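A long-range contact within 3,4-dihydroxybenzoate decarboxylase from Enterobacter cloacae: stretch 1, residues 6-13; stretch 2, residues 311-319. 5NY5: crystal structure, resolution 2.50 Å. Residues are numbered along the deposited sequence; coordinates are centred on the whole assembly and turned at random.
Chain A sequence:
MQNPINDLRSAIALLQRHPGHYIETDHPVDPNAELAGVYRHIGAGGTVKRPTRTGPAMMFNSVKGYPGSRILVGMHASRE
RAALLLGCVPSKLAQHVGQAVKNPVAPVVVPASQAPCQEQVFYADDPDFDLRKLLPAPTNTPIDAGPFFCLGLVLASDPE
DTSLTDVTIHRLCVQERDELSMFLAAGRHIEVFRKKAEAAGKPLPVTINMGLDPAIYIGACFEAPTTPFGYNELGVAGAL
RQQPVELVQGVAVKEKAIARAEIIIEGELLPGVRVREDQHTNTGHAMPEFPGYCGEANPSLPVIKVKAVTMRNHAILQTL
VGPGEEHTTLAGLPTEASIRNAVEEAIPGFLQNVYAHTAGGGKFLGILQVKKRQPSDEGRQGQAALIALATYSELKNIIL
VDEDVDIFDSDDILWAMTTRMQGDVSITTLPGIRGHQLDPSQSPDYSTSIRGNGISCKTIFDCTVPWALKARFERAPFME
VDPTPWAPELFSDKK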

# COMPACT_ATOMS: atom_id res chain seq x y z
N ASN A 6 -41.30 38.10 10.28
CA ASN A 6 -40.89 38.21 11.67
C ASN A 6 -41.36 37.04 12.53
O ASN A 6 -41.12 37.06 13.74
N ASP A 7 -42.02 36.04 11.95
CA ASP A 7 -42.44 34.87 12.70
C ASP A 7 -42.70 33.73 11.72
O ASP A 7 -42.47 33.87 10.51
N LEU A 8 -43.18 32.61 12.24
CA LEU A 8 -43.44 31.45 11.40
C LEU A 8 -44.57 31.72 10.41
O LEU A 8 -44.48 31.33 9.24
N ARG A 9 -45.63 32.39 10.85
CA ARG A 9 -46.80 32.56 9.99
C ARG A 9 -46.54 33.54 8.86
O ARG A 9 -47.11 33.39 7.77
N SER A 10 -45.70 34.55 9.08
CA SER A 10 -45.33 35.42 7.97
C SER A 10 -44.41 34.71 6.98
O SER A 10 -44.37 35.07 5.80
N ALA A 11 -43.68 33.69 7.44
CA ALA A 11 -42.85 32.91 6.53
C ALA A 11 -43.71 31.99 5.68
O ALA A 11 -43.47 31.84 4.47
N ILE A 12 -44.72 31.35 6.28
CA ILE A 12 -45.64 30.52 5.52
C ILE A 12 -46.34 31.34 4.45
O ILE A 12 -46.59 30.86 3.34
N ALA A 13 -46.65 32.60 4.76
CA ALA A 13 -47.31 33.47 3.79
C ALA A 13 -46.43 33.70 2.58
O ALA A 13 -46.92 33.78 1.45
N MSE A 311 -48.42 29.53 24.54
CA MSE A 311 -48.62 29.48 23.09
C MSE A 311 -49.61 30.54 22.61
O MSE A 311 -50.40 31.06 23.39
N ARG A 312 -49.54 30.86 21.32
CA ARG A 312 -50.49 31.80 20.75
C ARG A 312 -51.78 31.08 20.37
O ARG A 312 -51.90 29.85 20.46
N ASN A 313 -52.77 31.86 19.95
CA ASN A 313 -54.06 31.31 19.55
C ASN A 313 -53.90 30.42 18.33
O ASN A 313 -53.34 30.83 17.31
N HIS A 314 -54.39 29.18 18.44
CA HIS A 314 -54.28 28.17 17.40
C HIS A 314 -52.81 27.92 17.06
O HIS A 314 -52.37 28.03 15.91
N ALA A 315 -52.05 27.57 18.09
CA ALA A 315 -50.60 27.49 17.98
C ALA A 315 -50.18 26.37 17.03
O ALA A 315 -50.69 25.25 17.11
N ILE A 316 -49.26 26.69 16.14
CA ILE A 316 -48.70 25.71 15.22
C ILE A 316 -47.58 24.96 15.92
O ILE A 316 -46.69 25.57 16.52
N LEU A 317 -47.62 23.63 15.86
CA LEU A 317 -46.54 22.80 16.39
C LEU A 317 -45.59 22.47 15.24
O LEU A 317 -45.95 21.76 14.30
N GLN A 318 -44.37 23.01 15.31
CA GLN A 318 -43.36 22.80 14.29
C GLN A 318 -42.34 21.77 14.76
O GLN A 318 -41.85 21.84 15.89
N THR A 319 -42.02 20.82 13.88
CA THR A 319 -40.98 19.83 14.13
C THR A 319 -40.43 19.40 12.78
O THR A 319 -40.70 20.02 11.75

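Which side chain does most to join the two stretches? It is Arg9, which has 110 Å² covered by the other stretch, the largest share of any residue here. Its CA-to-CB bond points toward stretch 2, and chi1 in m followed by chi2 and chi3 in t gives an extended chain that carries the guanidinium across to the loop ahead of the strand. There NH2 of Arg9 donates a hydrogen bond to O of Asn313, 2.8 Å long and nearly straight at 164°, with the carbonyl at the guanidinium edge, where the N-H groups point. O of His314 lies 3.0 Å from the same Arg9 NH2, but the angle is too poor for a hydrogen bond. Asn313 and His314 therefore meet the arginine mainly through their backbone; their own side chains leave sideways and end pointing away.

What does Ile316 fill? With 70 Å² covered, it is the apolar centre of the contact, pointing toward the helix with chi1 m and chi2 t. Its CG2 lies 3.9 Å from CD2 of Leu8, and its CD1 sits 4.2 Å from CD1 of Ile12 and 4.0 Å from CG of Arg9, so the aliphatic part of the arginine joins the greasy patch while its charged end reaches beyond. Leu8, with chi1 t and chi2 p, also touches Gln318, its CD2 being 3.9 Å from Gln318 OE1. The residue between, Leu317, points away, as strand alternation predicts: Ile316 and Gln318 face the helix together.

How can a second arginine sit beside Arg9? Arg312 points toward stretch 1 with chi1 at 22° and chi3 at 98°, both between wells, and its NH2 comes 3.7 Å from NE of Arg9, over one face of the Arg9 guanidinium. Like charges are thus close, but Asp7 supplies a negative group nearby. NH1 of Arg312 forms a salt bridge with OD2 of Asp7 at 3.4 Å, a weak hydrogen bond at that length, with the carboxylate oxygen at the edge of the Arg312 guanidinium.

Why is Asp7 well placed for this? It is the N-cap of the helix that begins at Leu8, with chi1 in p, and its OD1 accepts a capping bond from N of Ser10 at 2.8 Å. The carboxylate therefore serves both sides: OD1 caps a free backbone N-H in the first turn, while OD2 faces Arg312. Ser10, Ala11 and Ala13 lie out of reach of stretch 2, leaving Leu8, Arg9 and Ile12 as the helical residues that make the contact.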

# COMPACT_ATOMS: atom_id res chain seq x y z
CB ASN A 6 -41.39 39.53 12.29
CG ASN A 6 -42.90 39.69 12.20
OD1 ASN A 6 -43.64 38.73 12.00
ND2 ASN A 6 -43.36 40.92 12.38
CB ASP A 7 -43.67 35.17 13.56
CG ASP A 7 -44.79 35.83 12.78
OD1 ASP A 7 -44.84 35.69 11.54
OD2 ASP A 7 -45.64 36.49 13.41
CB LEU A 8 -43.77 30.24 12.28
CG LEU A 8 -44.21 28.96 11.58
CD1 LEU A 8 -43.14 28.46 10.63
CD2 LEU A 8 -44.54 27.90 12.62
CB ARG A 9 -48.00 33.00 10.83
CG ARG A 9 -48.39 31.98 11.88
CD ARG A 9 -49.67 32.37 12.59
NE ARG A 9 -49.91 31.53 13.76
CZ ARG A 9 -51.05 31.49 14.43
NH1 ARG A 9 -52.08 32.23 14.04
NH2 ARG A 9 -51.17 30.70 15.49
CB SER A 10 -44.67 36.71 8.49
OG SER A 10 -43.90 36.46 9.65
CB ALA A 11 -41.82 32.11 7.31
CB ILE A 12 -46.65 29.84 6.47
CG1 ILE A 12 -45.92 28.89 7.42
CG2 ILE A 12 -47.73 29.11 5.69
CD1 ILE A 12 -46.83 28.22 8.43
CB ALA A 13 -47.68 34.79 4.45
CB MSE A 311 -49.10 28.09 22.68
CG MSE A 311 -50.35 27.61 23.39
SE MSE A 311 -50.74 25.74 23.01
CE MSE A 311 -52.31 25.96 21.88
CB ARG A 312 -49.90 32.51 19.53
CG ARG A 312 -48.74 31.82 18.85
CD ARG A 312 -48.53 32.41 17.46
NE ARG A 312 -47.47 33.42 17.41
CZ ARG A 312 -47.34 34.31 16.43
NH1 ARG A 312 -46.35 35.19 16.45
NH2 ARG A 312 -48.22 34.34 15.43
CB ASN A 313 -55.04 32.44 19.25
CG ASN A 313 -55.44 33.22 20.49
OD1 ASN A 313 -55.32 32.72 21.61
ND2 ASN A 313 -55.93 34.44 20.29
CB HIS A 314 -55.08 28.58 16.16
CG HIS A 314 -55.47 27.43 15.29
ND1 HIS A 314 -55.79 27.57 13.96
CD2 HIS A 314 -55.60 26.11 15.56
CE1 HIS A 314 -56.10 26.40 13.45
NE2 HIS A 314 -55.99 25.49 14.40
CB ALA A 315 -49.97 27.26 19.35
CB ILE A 316 -48.19 26.39 13.94
CG1 ILE A 316 -49.34 27.10 13.22
CG2 ILE A 316 -47.52 25.38 13.03
CD1 ILE A 316 -48.88 28.01 12.10
CB LEU A 317 -47.10 21.52 17.02
CG LEU A 317 -46.05 20.59 17.64
CD1 LEU A 317 -45.16 21.36 18.59
CD2 LEU A 317 -46.73 19.44 18.37
CB GLN A 318 -42.65 24.11 13.94
CG GLN A 318 -41.55 23.95 12.90
CD GLN A 318 -40.89 25.27 12.54
OE1 GLN A 318 -41.05 26.26 13.24
NE2 GLN A 318 -40.16 25.27 11.44
CB THR A 319 -41.53 18.65 14.95
OG1 THR A 319 -40.46 17.78 15.32
CG2 THR A 319 -42.57 17.88 14.16